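Local coordinates for hypothetical protein PSPTO_2114 (PDB 2ODA) that is of uncertain biochemical function but belongs to the haloacid dehalogenase (HAD) superfamily, consistent with a phosphatase or a related hydrolase, at residues Trp57-Pro62 and Ala85-Pro90; Ser120-Asn123 and Trp127-Gly130; Pro4-Leu9 and Ala184-Arg189; Gln155-Ala160 and Val172-Gly177. All coordinates share one frame; numbering follows the deposited sequence.

Interaction 1: Trp57-Pro62 and Ala85-Pro90; sequences WIDELP and AGWPQP
Glu60 meets Trp87 because its CG is tucked between the backbone N and the carbonyl carbon (chi1 62°), after which the chain runs out extended across the face of the six-membered ring. Trp87 answers with CG anti to its own carbonyl carbon, which sends the ring out from its loop toward the end of strand 55-58. In the Rossmann-like HAD fold this pairs the loop following one strand of the parallel sheet with the loop that leads into helix 91-99.

Angle and height together show the stacking: the carboxylate and ring planes are only 7° apart, and Glu60 OE1 lies 3.6 Å above the plane of the Trp87 ring, offset toward its rim. Glu60 CG lies 3.9 Å from the centroid of the six-membered ring, a CH-pi contact over the face. Ile58 adds its CG2 branch, 3.9 Å from Trp87 CZ2.

The carboxylate is held from elsewhere too, since Glu60 OE2 makes a salt bridge to Arg116. Behind the contact, Asp59 OD1 accepts from both Glu60 N and Leu61 N, the latter closing an Asx turn that fixes the bend beyond the strand.

Two waters join the segments' polar atoms. One gives to Glu60 OE1 (2.8 Å) while accepting from Trp87 N (3.0 Å); the other gives to Asp59 O (2.8 Å) and accepts a hydrogen bond from Trp87 NE1 (3.0 Å).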
loop_
_atom_site.group_PDB
_atom_site.type_symbol
_atom_site.label_atom_id
_atom_site.label_comp_id
_atom_site.label_asym_id
_atom_site.label_seq_id
_atom_site.Cartn_x
_atom_site.Cartn_y
_atom_site.Cartn_z
ATOM N N TRP B 57 2.682 1.466 16.329
ATOM C CA TRP B 57 3.857 0.590 16.396
ATOM C C TRP B 57 3.581 -0.779 15.811
ATOM O O TRP B 57 2.439 -1.272 15.833
ATOM C CB TRP B 57 4.411 0.453 17.823
ATOM C CG TRP B 57 3.490 -0.221 18.821
ATOM C CD1 TRP B 57 2.653 0.401 19.719
ATOM C CD2 TRP B 57 3.364 -1.628 19.056
ATOM N NE1 TRP B 57 2.000 -0.542 20.480
ATOM C CE2 TRP B 57 2.426 -1.796 20.106
ATOM C CE3 TRP B 57 3.938 -2.767 18.465
ATOM C CZ2 TRP B 57 2.049 -3.061 20.589
ATOM C CZ3 TRP B 57 3.555 -4.036 18.938
ATOM C CH2 TRP B 57 2.616 -4.170 19.992
ATOM N N ILE B 58 4.648 -1.382 15.288
ATOM C CA ILE B 58 4.584 -2.696 14.662
ATOM C C ILE B 58 5.619 -3.591 15.305
ATOM O O ILE B 58 6.763 -3.182 15.493
ATOM C CB ILE B 58 4.923 -2.594 13.156
ATOM C CG1 ILE B 58 3.838 -1.789 12.447
ATOM C CG2 ILE B 58 5.103 -3.987 12.533
ATOM C CD1 ILE B 58 4.170 -1.477 10.994
ATOM N N ASP B 59 5.236 -4.822 15.614
ATOM C CA ASP B 59 6.241 -5.821 15.991
ATOM C C ASP B 59 5.800 -7.240 15.620
ATOM O O ASP B 59 4.699 -7.444 15.072
ATOM C CB ASP B 59 6.620 -5.686 17.472
ATOM C CG ASP B 59 8.104 -5.974 17.712
ATOM O OD1 ASP B 59 8.536 -7.123 17.487
ATOM O OD2 ASP B 59 8.842 -5.063 18.120
ATOM N N GLU B 60 6.674 -8.213 15.866
ATOM C CA GLU B 60 6.338 -9.617 15.598
ATOM C C GLU B 60 6.529 -10.471 16.852
ATOM O O GLU B 60 6.182 -11.658 16.865
ATOM C CB GLU B 60 7.179 -10.159 14.440
ATOM C CG GLU B 60 8.683 -10.149 14.713
ATOM C CD GLU B 60 9.519 -10.875 13.672
ATOM O OE1 GLU B 60 8.975 -11.312 12.631
ATOM O OE2 GLU B 60 10.743 -11.003 13.904
ATOM N N LEU B 61 7.058 -9.871 17.916
ATOM C CA LEU B 61 7.242 -10.613 19.167
ATOM C C LEU B 61 5.909 -11.146 19.661
ATOM O O LEU B 61 4.870 -10.550 19.367
ATOM C CB LEU B 61 7.873 -9.729 20.256
ATOM C CG LEU B 61 9.320 -9.273 20.061
ATOM C CD1 LEU B 61 9.568 -8.026 20.887
ATOM C CD2 LEU B 61 10.307 -10.347 20.435
ATOM N N PRO B 62 5.932 -12.262 20.420
ATOM C CA PRO B 62 4.712 -12.726 21.069
ATOM C C PRO B 62 4.081 -11.632 21.898
ATOM O O PRO B 62 4.797 -10.778 22.429
ATOM C CB PRO B 62 5.218 -13.824 22.015
ATOM C CG PRO B 62 6.468 -14.322 21.421
ATOM C CD PRO B 62 7.088 -13.149 20.702
ATOM N N ALA B 85 0.243 -12.839 7.351
ATOM C CA ALA B 85 1.477 -13.077 6.602
ATOM C C ALA B 85 2.530 -12.105 7.149
ATOM O O ALA B 85 2.339 -10.885 7.084
ATOM C CB ALA B 85 1.255 -12.842 5.093
ATOM N N GLY B 86 3.605 -12.661 7.706
ATOM C CA GLY B 86 4.627 -11.882 8.427
ATOM C C GLY B 86 5.651 -11.233 7.526
ATOM O O GLY B 86 5.601 -11.400 6.314
ATOM N N TRP B 87 6.591 -10.501 8.121
ATOM C CA TRP B 87 7.635 -9.828 7.372
ATOM C C TRP B 87 8.416 -10.846 6.515
ATOM O O TRP B 87 8.590 -11.982 6.929
ATOM C CB TRP B 87 8.595 -9.130 8.339
ATOM C CG TRP B 87 7.939 -8.346 9.455
ATOM C CD1 TRP B 87 6.662 -7.862 9.499
ATOM C CD2 TRP B 87 8.562 -7.935 10.670
ATOM N NE1 TRP B 87 6.441 -7.194 10.681
ATOM C CE2 TRP B 87 7.595 -7.230 11.420
ATOM C CE3 TRP B 87 9.852 -8.092 11.199
ATOM C CZ2 TRP B 87 7.866 -6.695 12.683
ATOM C CZ3 TRP B 87 10.122 -7.544 12.448
ATOM C CH2 TRP B 87 9.131 -6.862 13.178
ATOM N N PRO B 88 8.916 -10.445 5.340
ATOM C CA PRO B 88 8.909 -9.131 4.710
ATOM C C PRO B 88 7.674 -8.805 3.853
ATOM O O PRO B 88 7.723 -7.814 3.122
ATOM C CB PRO B 88 10.148 -9.182 3.813
ATOM C CG PRO B 88 10.234 -10.608 3.362
ATOM C CD PRO B 88 9.617 -11.439 4.499
ATOM N N GLN B 89 6.593 -9.593 3.949
ATOM C CA GLN B 89 5.329 -9.253 3.270
ATOM C C GLN B 89 4.843 -7.849 3.704
ATOM O O GLN B 89 5.054 -7.443 4.867
ATOM C CB GLN B 89 4.221 -10.296 3.543
ATOM C CG GLN B 89 4.436 -11.679 2.921
ATOM C CD GLN B 89 4.551 -11.627 1.415
ATOM O OE1 GLN B 89 5.654 -11.589 0.874
ATOM N NE2 GLN B 89 3.410 -11.624 0.727
ATOM N N PRO B 90 4.254 -7.079 2.762
ATOM C CA PRO B 90 3.832 -5.689 3.053
ATOM C C PRO B 90 2.693 -5.570 4.087
ATOM O O PRO B 90 2.455 -4.472 4.639
ATOM C CB PRO B 90 3.324 -5.178 1.684
ATOM C CG PRO B 90 2.950 -6.466 0.922
ATOM C CD PRO B 90 4.016 -7.445 1.353
HETATM O O HOH W 1 4.012 -7.285 12.381
HETATM O O HOH W 2 6.683 -11.167 11.012
#

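Interaction 2: Ser120-Asn123 and Trp127-Gly130; sequences SGLN and WTIG
Leu122 and Thr128 present their side chains at about a right angle, so that one methyl of the leucine sits against both branches of the threonine. Leu122 CD2 does the touching: it lies 3.5 Å from Thr128 OG1 and 3.6 Å from Thr128 CG2. The branch point follows behind, Leu122 CG being 3.9 Å from the same Thr128 CG2.

CB of Leu122 leaves its backbone without aiming at the strand; it is the end of the side chain that swings in. By contrast, the bond from CA to CB of Thr128 is directed toward the helix. Its OG1 stands between the backbone N and the carbonyl carbon (chi1 59°), which leaves CG2 anti to the carbonyl carbon and directed at the helix backbone. There it approaches Gly121 C to 4.2 Å, and since glycine carries no side chain the two backbones come near, with Gly121 CA and Thr128 CA 6.7 Å apart.

These elements form the second half of a beta-alpha-beta unit, in which strand 109-112 leads through helix 115-123 into the parallel neighbour 127-131, as in the Rossmann-like core of HAD proteins. Thr128 faces this helix, while Trp127 and Ile129 pack on helix 179-191. On the strand's backbone, Thr128 N donates to His170 ND1.

The helix-strand contact is therefore one of dispersion and shape: in a buried setting a leucine methyl meets the threonine's methyl and hydroxyl oxygen, with the glycine backbone just behind, and Thr128 OG1 finds its hydrogen-bond partner outside the two segments.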
loop_
_atom_site.group_PDB
_atom_site.type_symbol
_atom_site.label_atom_id
_atom_site.label_comp_id
_atom_site.label_asym_id
_atom_site.label_seq_id
_atom_site.Cartn_x
_atom_site.Cartn_y
_atom_site.Cartn_z
ATOM N N SER B 120 9.643 -5.059 4.756
ATOM C CA SER B 120 8.173 -4.991 4.686
ATOM C C SER B 120 7.737 -3.574 4.263
ATOM O O SER B 120 6.872 -3.419 3.409
ATOM C CB SER B 120 7.547 -5.394 6.036
ATOM O OG SER B 120 6.150 -5.128 6.060
ATOM N N GLY B 121 8.337 -2.545 4.865
ATOM C CA GLY B 121 7.960 -1.164 4.557
ATOM C C GLY B 121 8.282 -0.799 3.116
ATOM O O GLY B 121 7.478 -0.138 2.444
ATOM N N LEU B 122 9.461 -1.210 2.639
ATOM C CA LEU B 122 9.841 -0.975 1.242
ATOM C C LEU B 122 8.867 -1.703 0.319
ATOM O O LEU B 122 8.393 -1.150 -0.664
ATOM C CB LEU B 122 11.292 -1.463 0.969
ATOM C CG LEU B 122 12.406 -0.670 1.676
ATOM C CD1 LEU B 122 13.790 -1.331 1.471
ATOM C CD2 LEU B 122 12.439 0.785 1.168
ATOM N N ASN B 123 8.578 -2.956 0.636
ATOM C CA ASN B 123 7.607 -3.743 -0.156
ATOM C C ASN B 123 6.213 -3.131 -0.161
ATOM O O ASN B 123 5.471 -3.218 -1.171
ATOM C CB ASN B 123 7.543 -5.181 0.364
ATOM C CG ASN B 123 8.804 -5.993 0.009
ATOM O OD1 ASN B 123 9.574 -5.587 -0.850
ATOM N ND2 ASN B 123 9.019 -7.129 0.694
ATOM N N TRP B 127 8.050 5.257 2.507
ATOM C CA TRP B 127 9.342 5.841 2.847
ATOM C C TRP B 127 9.870 5.076 4.058
ATOM O O TRP B 127 9.097 4.630 4.913
ATOM C CB TRP B 127 9.197 7.328 3.219
ATOM C CG TRP B 127 8.983 8.231 2.019
ATOM C CD1 TRP B 127 7.786 8.693 1.527
ATOM C CD2 TRP B 127 10.001 8.774 1.184
ATOM N NE1 TRP B 127 8.006 9.503 0.421
ATOM C CE2 TRP B 127 9.358 9.560 0.186
ATOM C CE3 TRP B 127 11.400 8.664 1.168
ATOM C CZ2 TRP B 127 10.073 10.224 -0.822
ATOM C CZ3 TRP B 127 12.117 9.334 0.169
ATOM C CH2 TRP B 127 11.444 10.112 -0.810
ATOM N N THR B 128 11.190 4.931 4.133
ATOM C CA THR B 128 11.821 4.221 5.269
ATOM C C THR B 128 12.969 4.997 5.900
ATOM O O THR B 128 13.769 5.607 5.202
ATOM C CB THR B 128 12.348 2.801 4.870
ATOM O OG1 THR B 128 13.305 2.910 3.813
ATOM C CG2 THR B 128 11.208 1.922 4.380
ATOM N N ILE B 129 13.036 4.961 7.228
ATOM C CA ILE B 129 14.139 5.535 7.983
ATOM C C ILE B 129 14.712 4.386 8.799
ATOM O O ILE B 129 13.970 3.714 9.517
ATOM C CB ILE B 129 13.676 6.689 8.938
ATOM C CG1 ILE B 129 13.102 7.849 8.104
ATOM C CG2 ILE B 129 14.843 7.118 9.918
ATOM C CD1 ILE B 129 12.309 8.955 8.908
ATOM N N GLY B 130 16.011 4.155 8.647
ATOM C CA GLY B 130 16.731 3.130 9.384
ATOM C C GLY B 130 17.447 3.716 10.588
ATOM O O GLY B 130 17.840 4.893 10.591
#

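Interaction 3: Pro4-Leu9 and Ala184-Arg189; sequences PTFPAL and ADIALR
Pro4 opens the contact by laying the CD edge of its ring 3.4 Å from Ala187 O, a carbonyl of the C-terminal helix 179-191. The segment is the lead-in to strand 9-12, an inner strand of the parallel HAD-type sheet that Leu9 enters through backbone bonds to Pro54 and Ala56, so the contact brings the first residues of the chain against its last helix, more than 170 positions on. The carbonyl of Pro4 also takes part: Pro4 O is 3.5 Å from Ala187 CB, and Pro4 CA and Ala187 CA, 5.4 Å apart, are the nearest such pair of the two segments.

At Thr5 the side chain turns away, but its carbonyl accepts a hydrogen bond from Arg190 NH1, a further tie to the same helix.

Phe6 comes next and provides the apolar part. Its CG is anti to the carbonyl carbon (chi1 -58°), and although CB does not aim at the helix, this torsion carries the far end of the ring to it. Phe6 CZ lies 4.0 Å from Ala187 CB, with Ala187 N slightly closer. Ring and Ile186 side chain stand at about a right angle. Ile186, whose other neighbours include Trp127 and Ile129 of strand 127-131, places its CG2 methyl in the plane of the Phe6 ring, at the edge, 3.9 Å from Phe6 CE1.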
loop_
_atom_site.group_PDB
_atom_site.type_symbol
_atom_site.label_atom_id
_atom_site.label_comp_id
_atom_site.label_asym_id
_atom_site.label_seq_id
_atom_site.Cartn_x
_atom_site.Cartn_y
_atom_site.Cartn_z
ATOM N N PRO B 4 5.895 19.389 1.880
ATOM C CA PRO B 4 4.908 18.322 2.027
ATOM C C PRO B 4 4.872 17.808 3.474
ATOM O O PRO B 4 5.890 17.833 4.181
ATOM C CB PRO B 4 5.449 17.225 1.107
ATOM C CG PRO B 4 6.253 17.961 0.077
ATOM C CD PRO B 4 6.872 19.103 0.810
ATOM N N THR B 5 3.699 17.369 3.909
ATOM C CA THR B 5 3.510 16.908 5.274
ATOM C C THR B 5 3.399 15.391 5.279
ATOM O O THR B 5 3.181 14.774 4.227
ATOM C CB THR B 5 2.234 17.521 5.879
ATOM O OG1 THR B 5 1.130 17.222 5.005
ATOM C CG2 THR B 5 2.393 19.043 6.028
ATOM N N PHE B 6 3.544 14.793 6.465
ATOM C CA PHE B 6 3.455 13.340 6.633
ATOM C C PHE B 6 2.112 12.949 7.241
ATOM O O PHE B 6 1.743 13.441 8.316
ATOM C CB PHE B 6 4.624 12.827 7.506
ATOM C CG PHE B 6 5.968 13.166 6.951
ATOM C CD1 PHE B 6 6.534 12.375 5.955
ATOM C CD2 PHE B 6 6.673 14.284 7.406
ATOM C CE1 PHE B 6 7.790 12.675 5.414
ATOM C CE2 PHE B 6 7.913 14.609 6.857
ATOM C CZ PHE B 6 8.463 13.801 5.852
ATOM N N PRO B 7 1.355 12.078 6.554
ATOM C CA PRO B 7 0.050 11.684 7.099
ATOM C C PRO B 7 0.094 10.690 8.270
ATOM O O PRO B 7 -0.811 10.704 9.100
ATOM C CB PRO B 7 -0.676 11.076 5.903
ATOM C CG PRO B 7 0.372 10.696 4.929
ATOM C CD PRO B 7 1.625 11.473 5.234
ATOM N N ALA B 8 1.133 9.861 8.349
ATOM C CA ALA B 8 1.210 8.839 9.389
ATOM C C ALA B 8 2.661 8.378 9.509
ATOM O O ALA B 8 3.398 8.398 8.521
ATOM C CB ALA B 8 0.314 7.652 9.050
ATOM N N LEU B 9 3.034 7.958 10.712
ATOM C CA LEU B 9 4.326 7.352 10.965
ATOM C C LEU B 9 4.146 5.988 11.614
ATOM O O LEU B 9 3.357 5.819 12.564
ATOM C CB LEU B 9 5.211 8.250 11.844
ATOM C CG LEU B 9 5.527 9.682 11.383
ATOM C CD1 LEU B 9 6.325 10.418 12.462
ATOM C CD2 LEU B 9 6.319 9.678 10.074
ATOM N N ALA B 184 12.271 16.213 8.048
ATOM C CA ALA B 184 12.304 17.497 7.316
ATOM C C ALA B 184 13.067 17.360 5.999
ATOM O O ALA B 184 12.660 17.921 4.970
ATOM C CB ALA B 184 12.893 18.631 8.196
ATOM N N ASP B 185 14.161 16.591 6.012
ATOM C CA ASP B 185 14.942 16.403 4.781
ATOM C C ASP B 185 14.209 15.504 3.772
ATOM O O ASP B 185 14.292 15.731 2.564
ATOM C CB ASP B 185 16.360 15.900 5.090
ATOM C CG ASP B 185 17.371 16.379 4.070
ATOM O OD1 ASP B 185 17.411 17.614 3.810
ATOM O OD2 ASP B 185 18.068 15.521 3.493
ATOM N N ILE B 186 13.472 14.499 4.253
ATOM C CA ILE B 186 12.611 13.710 3.350
ATOM C C ILE B 186 11.504 14.586 2.733
ATOM O O ILE B 186 11.169 14.452 1.537
ATOM C CB ILE B 186 12.064 12.449 4.040
ATOM C CG1 ILE B 186 13.215 11.417 4.192
ATOM C CG2 ILE B 186 10.866 11.854 3.245
ATOM C CD1 ILE B 186 12.893 10.213 5.162
ATOM N N ALA B 187 10.954 15.499 3.526
ATOM C CA ALA B 187 9.910 16.395 2.997
ATOM C C ALA B 187 10.465 17.245 1.848
ATOM O O ALA B 187 9.788 17.430 0.836
ATOM C CB ALA B 187 9.343 17.277 4.109
ATOM N N LEU B 188 11.700 17.740 2.013
ATOM C CA LEU B 188 12.426 18.489 0.980
ATOM C C LEU B 188 12.655 17.642 -0.260
ATOM O O LEU B 188 12.355 18.082 -1.375
ATOM C CB LEU B 188 13.763 19.028 1.519
ATOM C CG LEU B 188 14.643 19.977 0.664
ATOM C CD1 LEU B 188 13.890 21.250 0.168
ATOM C CD2 LEU B 188 15.926 20.389 1.458
ATOM N N ARG B 189 13.170 16.428 -0.083
ATOM C CA ARG B 189 13.259 15.464 -1.216
ATOM C C ARG B 189 11.918 15.266 -1.953
ATOM O O ARG B 189 11.857 15.339 -3.186
ATOM C CB ARG B 189 13.859 14.115 -0.768
ATOM C CG ARG B 189 15.339 14.219 -0.467
ATOM C CD ARG B 189 15.838 13.146 0.501
ATOM N NE ARG B 189 15.674 11.807 -0.057
ATOM C CZ ARG B 189 16.110 10.693 0.517
ATOM N NH1 ARG B 189 16.775 10.761 1.660
ATOM N NH2 ARG B 189 15.902 9.515 -0.075
#

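Interaction 4: Gln155-Ala160 and Val172-Gly177; sequences QRRAQA and VIDHLG
Arg157 reaches Asp174 with the middle of its chain and not with the end of its guanidinium group. CG anti to the carbonyl carbon and a near-anti chi2 carry CD to 3.5 Å from Asp174 OD1, and the bend at chi3 (-61°) then turns NE and the guanidinium. The acid has the same first torsion, CG anti to its carbonyl carbon at -75°, which brings the carboxylate nearer to the helix than its CB direction suggests.

Helix 150-167 precedes strand 171-173, the outermost strand on this side of the parallel HAD-type sheet, and Asp174 is the first residue beyond that strand. The guanidinium has a stronger partner within its own helix, since Arg157 NH2 makes a salt bridge to Glu154 OE2, and Trp145 of helix 142-147 packs on the same arginine. On the strand side, Asp174 O accepts from Ser133 OG.

Across the contact the charges pair loosely. Arg157 NE is 3.9 Å from Asp174 OD2, a long salt bridge in which the oxygen lies well out of the guanidinium plane, so no N-H points at it; the two flat groups are inclined by 40°.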
loop_
_atom_site.group_PDB
_atom_site.type_symbol
_atom_site.label_atom_id
_atom_site.label_comp_id
_atom_site.label_asym_id
_atom_site.label_seq_id
_atom_site.Cartn_x
_atom_site.Cartn_y
_atom_site.Cartn_z
ATOM N N GLN B 155 32.230 2.207 14.489
ATOM C CA GLN B 155 32.346 1.092 13.544
ATOM C C GLN B 155 30.998 0.364 13.375
ATOM O O GLN B 155 30.588 0.090 12.260
ATOM C CB GLN B 155 33.477 0.120 13.945
ATOM C CG GLN B 155 33.835 -0.871 12.848
ATOM C CD GLN B 155 35.178 -1.591 13.077
ATOM O OE1 GLN B 155 35.760 -1.524 14.156
ATOM N NE2 GLN B 155 35.656 -2.293 12.060
ATOM N N ARG B 156 30.319 0.071 14.482
ATOM C CA ARG B 156 29.045 -0.660 14.430
ATOM C C ARG B 156 27.905 0.133 13.774
ATOM O O ARG B 156 27.103 -0.453 13.043
ATOM C CB ARG B 156 28.655 -1.178 15.829
ATOM C CG ARG B 156 29.514 -2.413 16.208
ATOM C CD ARG B 156 29.441 -2.757 17.698
ATOM N NE ARG B 156 30.277 -3.939 18.026
ATOM C CZ ARG B 156 31.609 -3.935 18.035
ATOM N NH1 ARG B 156 32.292 -2.840 17.712
ATOM N NH2 ARG B 156 32.272 -5.040 18.338
ATOM N N ARG B 157 27.842 1.437 14.049
ATOM C CA ARG B 157 26.892 2.332 13.393
ATOM C C ARG B 157 27.139 2.376 11.886
ATOM O O ARG B 157 26.206 2.238 11.103
ATOM C CB ARG B 157 27.035 3.754 13.926
ATOM C CG ARG B 157 26.363 4.032 15.260
ATOM C CD ARG B 157 26.199 5.563 15.448
ATOM N NE ARG B 157 27.484 6.284 15.451
ATOM C CZ ARG B 157 28.227 6.500 16.537
ATOM N NH1 ARG B 157 27.804 6.082 17.737
ATOM N NH2 ARG B 157 29.390 7.148 16.419
ATOM N N ALA B 158 28.397 2.565 11.487
ATOM C CA ALA B 158 28.752 2.590 10.078
ATOM C C ALA B 158 28.399 1.269 9.359
ATOM O O ALA B 158 27.886 1.282 8.243
ATOM C CB ALA B 158 30.243 2.959 9.905
ATOM N N GLN B 159 28.649 0.128 10.008
ATOM C CA GLN B 159 28.304 -1.177 9.417
ATOM C C GLN B 159 26.796 -1.342 9.230
ATOM O O GLN B 159 26.347 -1.733 8.142
ATOM C CB GLN B 159 28.869 -2.343 10.239
ATOM C CG GLN B 159 30.348 -2.471 10.028
ATOM C CD GLN B 159 31.054 -3.342 11.059
ATOM O OE1 GLN B 159 30.476 -3.731 12.092
ATOM N NE2 GLN B 159 32.320 -3.628 10.794
ATOM N N ALA B 160 26.033 -1.053 10.282
ATOM C CA ALA B 160 24.550 -1.065 10.222
ATOM C C ALA B 160 23.989 -0.110 9.169
ATOM O O ALA B 160 23.041 -0.464 8.462
ATOM C CB ALA B 160 23.949 -0.723 11.587
ATOM N N VAL B 172 19.237 7.053 6.866
ATOM C CA VAL B 172 19.657 6.406 8.107
ATOM C C VAL B 172 20.141 7.447 9.109
ATOM O O VAL B 172 20.909 8.356 8.767
ATOM C CB VAL B 172 20.796 5.336 7.889
ATOM C CG1 VAL B 172 21.148 4.645 9.218
ATOM C CG2 VAL B 172 20.370 4.253 6.861
ATOM N N ILE B 173 19.693 7.290 10.352
ATOM C CA ILE B 173 20.035 8.167 11.455
ATOM C C ILE B 173 20.493 7.349 12.666
ATOM O O ILE B 173 20.203 6.155 12.773
ATOM C CB ILE B 173 18.839 9.101 11.858
ATOM C CG1 ILE B 173 17.566 8.275 12.169
ATOM C CG2 ILE B 173 18.612 10.139 10.723
ATOM C CD1 ILE B 173 16.363 9.082 12.729
ATOM N N ASP B 174 21.194 8.017 13.576
ATOM C CA ASP B 174 21.846 7.331 14.700
ATOM C C ASP B 174 20.844 6.956 15.794
ATOM O O ASP B 174 21.052 5.982 16.529
ATOM C CB ASP B 174 22.877 8.246 15.335
ATOM C CG ASP B 174 24.155 8.401 14.516
ATOM O OD1 ASP B 174 24.339 7.757 13.454
ATOM O OD2 ASP B 174 24.988 9.217 14.984
ATOM N N HIS B 175 19.806 7.777 15.955
ATOM C CA HIS B 175 18.829 7.594 17.041
ATOM C C HIS B 175 17.625 8.469 16.769
ATOM O O HIS B 175 17.691 9.364 15.932
ATOM C CB HIS B 175 19.455 7.958 18.423
ATOM C CG HIS B 175 20.040 9.338 18.476
ATOM N ND1 HIS B 175 19.277 10.468 18.681
ATOM C CD2 HIS B 175 21.312 9.772 18.334
ATOM C CE1 HIS B 175 20.057 11.538 18.666
ATOM N NE2 HIS B 175 21.296 11.140 18.446
ATOM N N LEU B 176 16.546 8.237 17.517
ATOM C CA LEU B 176 15.296 8.998 17.348
ATOM C C LEU B 176 15.386 10.507 17.626
ATOM O O LEU B 176 14.525 11.273 17.188
ATOM C CB LEU B 176 14.160 8.369 18.153
ATOM C CG LEU B 176 13.718 6.964 17.719
ATOM C CD1 LEU B 176 12.644 6.431 18.663
ATOM C CD2 LEU B 176 13.220 6.984 16.263
ATOM N N GLY B 177 16.422 10.948 18.334
ATOM C CA GLY B 177 16.599 12.391 18.552
ATOM C C GLY B 177 16.797 13.107 17.218
ATOM O O GLY B 177 16.623 14.333 17.108
#

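In the fold
Interaction 2 is the buried contact and interaction 4 the surface one; interactions 1 and 3 are partly buried. The chemistry follows: methyl packing in 2, an aromatic edge among aliphatic groups in 3, a water-bridged carboxylate-indole stack in 1 and a loose ion pair in 4. Interactions 1, 2 and 4 reach the same sheet, and 2 and 4 sit on neighbouring strands joined by Gly130 O and Ile173 N, 3.0 Å apart. Interaction 3 spans the other three along the chain and touches 2, with Arg189 NH2 against Trp127 CZ3. Interactions 1 and 2 meet through Gln89 O and Ser120 OG, whereas 1 and 4, centres about 22 Å apart, lie on opposite sides of the chain's centre.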